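Local coordinates for protein chloroplastic group IIB intron splicing facilitator CRS2, chloroplastic (Zea mays, PDB 1RYB) that is required for splicing group IIB introns in chloroplasts, working in complexes with CAF1 or CAF2, and lacks peptidyl-tRNA hydrolase activity despite its family fold, at residues A[79-82]-A[83-86]; A[182-185]-A[186-190]. One frame throughout, in Å; residues are numbered along the deposited sequence.

Interaction 1: A[79-82]-A[83-86]; sequences SYMN and YSGE
Tyr-83 N donates a hydrogen bond to Tyr-80 O at 2.9 Å, closing an i to i+3 turn that leads from strand 70-77 into helix 84-94 of this peptidyl-tRNA hydrolase fold. A second donor, Ser-79 OG, reaches the same oxygen at 2.9 Å from the opposite face of the carbonyl plane, so the oxygen is gripped from both faces. The hydroxyl can do this because chi1 of 52° sets it between its own backbone N and carbonyl carbon, leaning over the turn. Replacing Ser-79 by alanine removes the hydroxyl and would probably cost Tyr-80 O its donor on the face away from Tyr-83 N, leaving the peptide freer to tilt. One residue on, Met-81 O takes two donors from a single residue, both on one face: Ser-84 N at 3.2 Å and Ser-84 OG at 2.7 Å. Beside them the Tyr-83 ring carries Asn-82 CB over one face in a CH-pi contact, 4.1 Å from the centroid, while Ser-79 O and Tyr-80 CB come up to its edge. Further out, Asn-25 OD1 receives the Met-81 amide and Asn-128 ND2 binds Asn-82 OD1; Tyr-80, Asn-82 and Asn-128 probably correspond to tRNA-binding positions of the related hydrolases. The thioether of Met-81, carried on a chain bent at chi2 and chi3, turns back until SD lies 4.0 Å from Ser-84 OG.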
ATOM      1  N   SER A  79      -9.679   2.060  -9.030  1.00 10.92           N
ATOM      2  CA  SER A  79      -9.974   3.321  -9.696  1.00 15.70           C
ATOM      3  C   SER A  79      -8.938   3.732 -10.756  1.00 14.92           C
ATOM      4  O   SER A  79      -9.069   4.732 -11.437  1.00 14.31           O
ATOM      5  CB  SER A  79      -9.856   4.314  -8.555  1.00 15.70           C
ATOM      6  OG  SER A  79      -8.589   4.127  -7.889  1.00 15.43           O
ATOM      7  N   TYR A  80      -7.880   2.955 -10.834  1.00 11.23           N
ATOM      8  CA  TYR A  80      -6.607   3.282 -11.491  1.00 15.75           C
ATOM      9  C   TYR A  80      -5.794   4.071 -10.506  1.00 13.76           C
ATOM     10  O   TYR A  80      -6.363   4.818  -9.656  1.00 10.78           O
ATOM     11  CB  TYR A  80      -6.709   4.057 -12.824  1.00 16.89           C
ATOM     12  CG  TYR A  80      -7.234   3.140 -13.899  1.00 15.28           C
ATOM     13  CD1 TYR A  80      -8.589   3.134 -14.207  1.00 22.60           C
ATOM     14  CD2 TYR A  80      -6.383   2.288 -14.600  1.00 14.28           C
ATOM     15  CE1 TYR A  80      -9.058   2.328 -15.253  1.00 16.09           C
ATOM     16  CE2 TYR A  80      -6.840   1.426 -15.594  1.00 19.75           C
ATOM     17  CZ  TYR A  80      -8.199   1.420 -15.880  1.00 19.33           C
ATOM     18  OH  TYR A  80      -8.635   0.584 -16.895  1.00 29.83           O
ATOM     19  N   MET A  81      -4.485   3.914 -10.622  1.00 11.41           N
ATOM     20  CA  MET A  81      -3.521   4.532  -9.669  1.00 16.83           C
ATOM     21  C   MET A  81      -3.733   6.046  -9.392  1.00 13.16           C
ATOM     22  O   MET A  81      -3.743   6.507  -8.275  1.00 12.45           O
ATOM     23  CB  MET A  81      -2.103   4.302 -10.204  1.00 12.87           C
ATOM     24  CG  MET A  81      -1.032   4.767  -9.251  1.00 12.20           C
ATOM     25  SD  MET A  81      -1.101   3.900  -7.679  1.00 12.80           S
ATOM     26  CE  MET A  81      -0.087   2.447  -8.090  1.00 14.81           C
ATOM     27  N   ASN A  82      -4.031   6.779 -10.457  1.00 19.20           N
ATOM     28  CA  ASN A  82      -4.149   8.196 -10.407  1.00 14.44           C
ATOM     29  C   ASN A  82      -5.347   8.623  -9.656  1.00 20.42           C
ATOM     30  O   ASN A  82      -5.458   9.817  -9.323  1.00 21.19           O
ATOM     31  CB  ASN A  82      -4.293   8.788 -11.852  1.00 13.57           C
ATOM     32  CG  ASN A  82      -2.966   8.852 -12.569  1.00 26.33           C
ATOM     33  OD1 ASN A  82      -1.930   8.609 -11.970  1.00 21.42           O
ATOM     34  ND2 ASN A  82      -3.005   9.239 -13.864  1.00 28.96           N
ATOM     35  N   TYR A  83      -6.326   7.714  -9.469  1.00 13.68           N
ATOM     36  CA  TYR A  83      -7.544   8.132  -8.745  1.00  9.34           C
ATOM     37  C   TYR A  83      -7.734   7.400  -7.400  1.00 14.68           C
ATOM     38  O   TYR A  83      -8.862   7.327  -6.854  1.00 13.53           O
ATOM     39  CB  TYR A  83      -8.777   7.938  -9.642  1.00 12.17           C
ATOM     40  CG  TYR A  83      -8.561   8.632 -10.927  1.00 13.83           C
ATOM     41  CD1 TYR A  83      -8.719  10.016 -11.033  1.00 17.62           C
ATOM     42  CD2 TYR A  83      -8.209   7.925 -12.071  1.00 20.09           C
ATOM     43  CE1 TYR A  83      -8.440  10.666 -12.246  1.00 36.83           C
ATOM     44  CE2 TYR A  83      -7.955   8.556 -13.292  1.00 22.94           C
ATOM     45  CZ  TYR A  83      -8.089   9.939 -13.389  1.00 44.59           C
ATOM     46  OH  TYR A  83      -7.918  10.563 -14.623  1.00 23.87           O
ATOM     47  N   SER A  84      -6.612   6.917  -6.827  1.00 12.54           N
ATOM     48  CA  SER A  84      -6.640   6.186  -5.608  1.00 11.52           C
ATOM     49  C   SER A  84      -7.356   6.957  -4.482  1.00 12.35           C
ATOM     50  O   SER A  84      -8.012   6.365  -3.619  1.00 12.62           O
ATOM     51  CB  SER A  84      -5.217   5.810  -5.189  1.00  9.29           C
ATOM     52  OG  SER A  84      -4.607   4.966  -6.179  1.00 11.42           O
ATOM     53  N   GLY A  85      -7.178   8.269  -4.421  1.00 14.16           N
ATOM     54  CA  GLY A  85      -7.748   9.038  -3.335  1.00 12.04           C
ATOM     55  C   GLY A  85      -9.257   9.073  -3.412  1.00 13.98           C
ATOM     56  O   GLY A  85      -9.977   9.150  -2.358  1.00 13.52           O
ATOM     57  N   GLU A  86      -9.732   9.025  -4.633  1.00 12.01           N
ATOM     58  CA  GLU A  86     -11.157   8.999  -4.864  1.00 13.28           C
ATOM     59  C   GLU A  86     -11.797   7.829  -4.201  1.00 16.71           C
ATOM     60  O   GLU A  86     -12.960   7.902  -3.865  1.00 14.56           O
ATOM     61  CB  GLU A  86     -11.525   8.999  -6.387  1.00 19.48           C
ATOM     62  CG  GLU A  86     -11.120  10.365  -6.978  1.00 15.76           C
ATOM     63  CD  GLU A  86     -11.514  10.569  -8.407  1.00 23.01           C
ATOM     64  OE1 GLU A  86     -11.031  11.438  -9.057  1.00 24.70           O
ATOM     65  OE2 GLU A  86     -12.256   9.634  -8.928  1.00 19.76           O
TER

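Interaction 2: A[182-185]-A[186-190]; sequences GVDA and VRTLV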
ATOM      1  N   GLY A 182       6.933  -7.540   5.476  1.00 12.83           N
ATOM      2  CA  GLY A 182       5.858  -6.530   5.517  1.00 12.45           C
ATOM      3  C   GLY A 182       4.668  -6.918   6.389  1.00 13.54           C
ATOM      4  O   GLY A 182       4.096  -6.088   7.131  1.00 16.73           O
ATOM      5  N   VAL A 183       4.298  -8.168   6.329  1.00 12.98           N
ATOM      6  CA  VAL A 183       3.189  -8.629   7.092  1.00 16.16           C
ATOM      7  C   VAL A 183       3.411  -8.411   8.580  1.00 21.00           C
ATOM      8  O   VAL A 183       2.560  -7.959   9.338  1.00 15.42           O
ATOM      9  CB  VAL A 183       2.902 -10.103   6.758  1.00 23.96           C
ATOM     10  CG1 VAL A 183       1.716 -10.548   7.610  1.00 28.59           C
ATOM     11  CG2 VAL A 183       2.494 -10.181   5.290  1.00 21.90           C
ATOM     12  N   ASP A 184       4.575  -8.755   9.011  1.00 16.78           N
ATOM     13  CA  ASP A 184       4.886  -8.612  10.404  1.00 16.01           C
ATOM     14  C   ASP A 184       5.017  -7.105  10.811  1.00 17.06           C
ATOM     15  O   ASP A 184       4.630  -6.713  11.923  1.00 15.80           O
ATOM     16  CB  ASP A 184       6.216  -9.355  10.657  1.00 27.04           C
ATOM     17  CG  ASP A 184       6.918  -8.868  11.879  1.00 93.67           C
ATOM     18  OD1 ASP A 184       7.476  -7.786  12.034  1.00 32.11           O
ATOM     19  OD2 ASP A 184       6.741  -9.686  12.820  1.00 42.21           O
ATOM     20  N   ALA A 185       5.684  -6.288   9.960  1.00  9.00           N
ATOM     21  CA  ALA A 185       5.839  -4.869  10.296  1.00 11.41           C
ATOM     22  C   ALA A 185       4.487  -4.230  10.440  1.00 11.42           C
ATOM     23  O   ALA A 185       4.265  -3.346  11.250  1.00 11.48           O
ATOM     24  CB  ALA A 185       6.549  -4.110   9.162  1.00 10.08           C
ATOM     25  N   VAL A 186       3.561  -4.597   9.507  1.00 11.07           N
ATOM     26  CA  VAL A 186       2.225  -3.962   9.554  1.00 12.39           C
ATOM     27  C   VAL A 186       1.456  -4.392  10.804  1.00 12.32           C
ATOM     28  O   VAL A 186       0.883  -3.577  11.494  1.00 11.38           O
ATOM     29  CB  VAL A 186       1.419  -4.219   8.240  1.00 10.71           C
ATOM     30  CG1 VAL A 186      -0.056  -3.779   8.443  1.00  9.54           C
ATOM     31  CG2 VAL A 186       2.100  -3.423   7.137  1.00  9.59           C
ATOM     32  N   ARG A 187       1.488  -5.674  11.113  1.00 10.40           N
ATOM     33  CA  ARG A 187       0.847  -6.113  12.347  1.00 11.74           C
ATOM     34  C   ARG A 187       1.344  -5.383  13.521  1.00  6.91           C
ATOM     35  O   ARG A 187       0.633  -5.009  14.427  1.00 12.44           O
ATOM     36  CB  ARG A 187       1.165  -7.537  12.602  1.00 19.47           C
ATOM     37  CG  ARG A 187       0.346  -8.458  11.792  1.00 35.11           C
ATOM     38  CD  ARG A 187       0.429  -9.883  12.329  1.00 28.27           C
ATOM     39  NE  ARG A 187       0.276  -9.973  13.780  1.00 30.13           N
ATOM     40  CZ  ARG A 187      -0.861 -10.395  14.367  1.00 63.00           C
ATOM     41  NH1 ARG A 187      -1.022 -10.495  15.702  1.00 68.36           N
ATOM     42  NH2 ARG A 187      -1.882 -10.690  13.586  1.00 39.51           N
ATOM     43  N   THR A 188       2.662  -5.260  13.598  1.00 10.75           N
ATOM     44  CA  THR A 188       3.274  -4.537  14.743  1.00 12.94           C
ATOM     45  C   THR A 188       2.885  -3.083  14.770  1.00 23.57           C
ATOM     46  O   THR A 188       2.499  -2.549  15.810  1.00 17.67           O
ATOM     47  CB  THR A 188       4.819  -4.644  14.727  1.00 10.62           C
ATOM     48  OG1 THR A 188       5.139  -6.028  14.848  1.00 14.93           O
ATOM     49  CG2 THR A 188       5.406  -3.835  15.935  1.00 12.53           C
ATOM     50  N   LEU A 189       2.962  -2.411  13.633  1.00 10.90           N
ATOM     51  CA  LEU A 189       2.502  -1.038  13.632  1.00  8.29           C
ATOM     52  C   LEU A 189       1.092  -0.908  14.126  1.00 13.02           C
ATOM     53  O   LEU A 189       0.772  -0.012  14.881  1.00 16.00           O
ATOM     54  CB  LEU A 189       2.623  -0.439  12.191  1.00 12.72           C
ATOM     55  CG  LEU A 189       1.934   0.905  11.983  1.00 16.87           C
ATOM     56  CD1 LEU A 189       2.741   2.000  12.655  1.00 26.14           C
ATOM     57  CD2 LEU A 189       1.823   1.177  10.503  1.00 14.61           C
ATOM     58  N   VAL A 190       0.197  -1.715  13.593  1.00 10.25           N
ATOM     59  CA  VAL A 190      -1.225  -1.659  13.965  1.00 10.52           C
ATOM     60  C   VAL A 190      -1.465  -1.985  15.432  1.00 19.66           C
ATOM     61  O   VAL A 190      -2.181  -1.266  16.096  1.00 18.00           O
ATOM     62  CB  VAL A 190      -1.986  -2.609  13.095  1.00 12.62           C
ATOM     63  CG1 VAL A 190      -3.438  -2.746  13.599  1.00 10.61           C
ATOM     64  CG2 VAL A 190      -1.899  -2.069  11.648  1.00 11.14           C
TER
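Val-186 N donates to Gly-182 O at 2.9 Å, one rung of the i to i+4 ladder in a regular stretch of alpha-helix 169-192. The same ladder joins Leu-189 N to Ala-185 O at 2.9 Å and Thr-188 N to Asp-184 O at 3.0 Å. Thr-188 also leans its hydroxyl back over the preceding turn, OG1 standing opposite its own carbonyl carbon, chi1 -62°, and coming to 3.0 Å from Asp-184 O, while the side chain of Asp-184 runs alongside and points the same way. This is the exposed side of the helix. The buried side is apolar: Val-186 packs on Ile-45 of helix 37-48 and on Ile-20 and Leu-103 of the central sheet, and Leu-189 reaches Trp-18, so the helix is laid against the sheet. Between the two sides, Arg-187 carries its guanidinium away from the helix to a salt bridge with Glu-49. The aliphatic part of that side chain stays close to the helix backbone, with CG 3.3 Å from Val-183 O, the oxygen that also receives the Arg-187 amide in a nearly straight bond, 168° at the hydrogen.

How the interactions relate
Both contacts are local, and together they contrast how a helix is begun with how one is continued. Interaction 1 is a turn at the start of helix 84-94, where serine hydroxyls supplement backbone amides and most donors approach from above the carbonyl plane; interaction 2 lies within helix 169-192, where regular backbone bonds repeat and the side chains sort into an apolar face and a polar one. Each is partly buried. They hold different elements on opposite sides of the chain's centre; the centres of interactions 1 and 2 are about 24 Å apart, and the two do not touch. Residues 79-86 belong to the tRNA-binding side inferred from related hydrolases, whereas 182-190 lie away from it and pack against the sheet and helix 37-48.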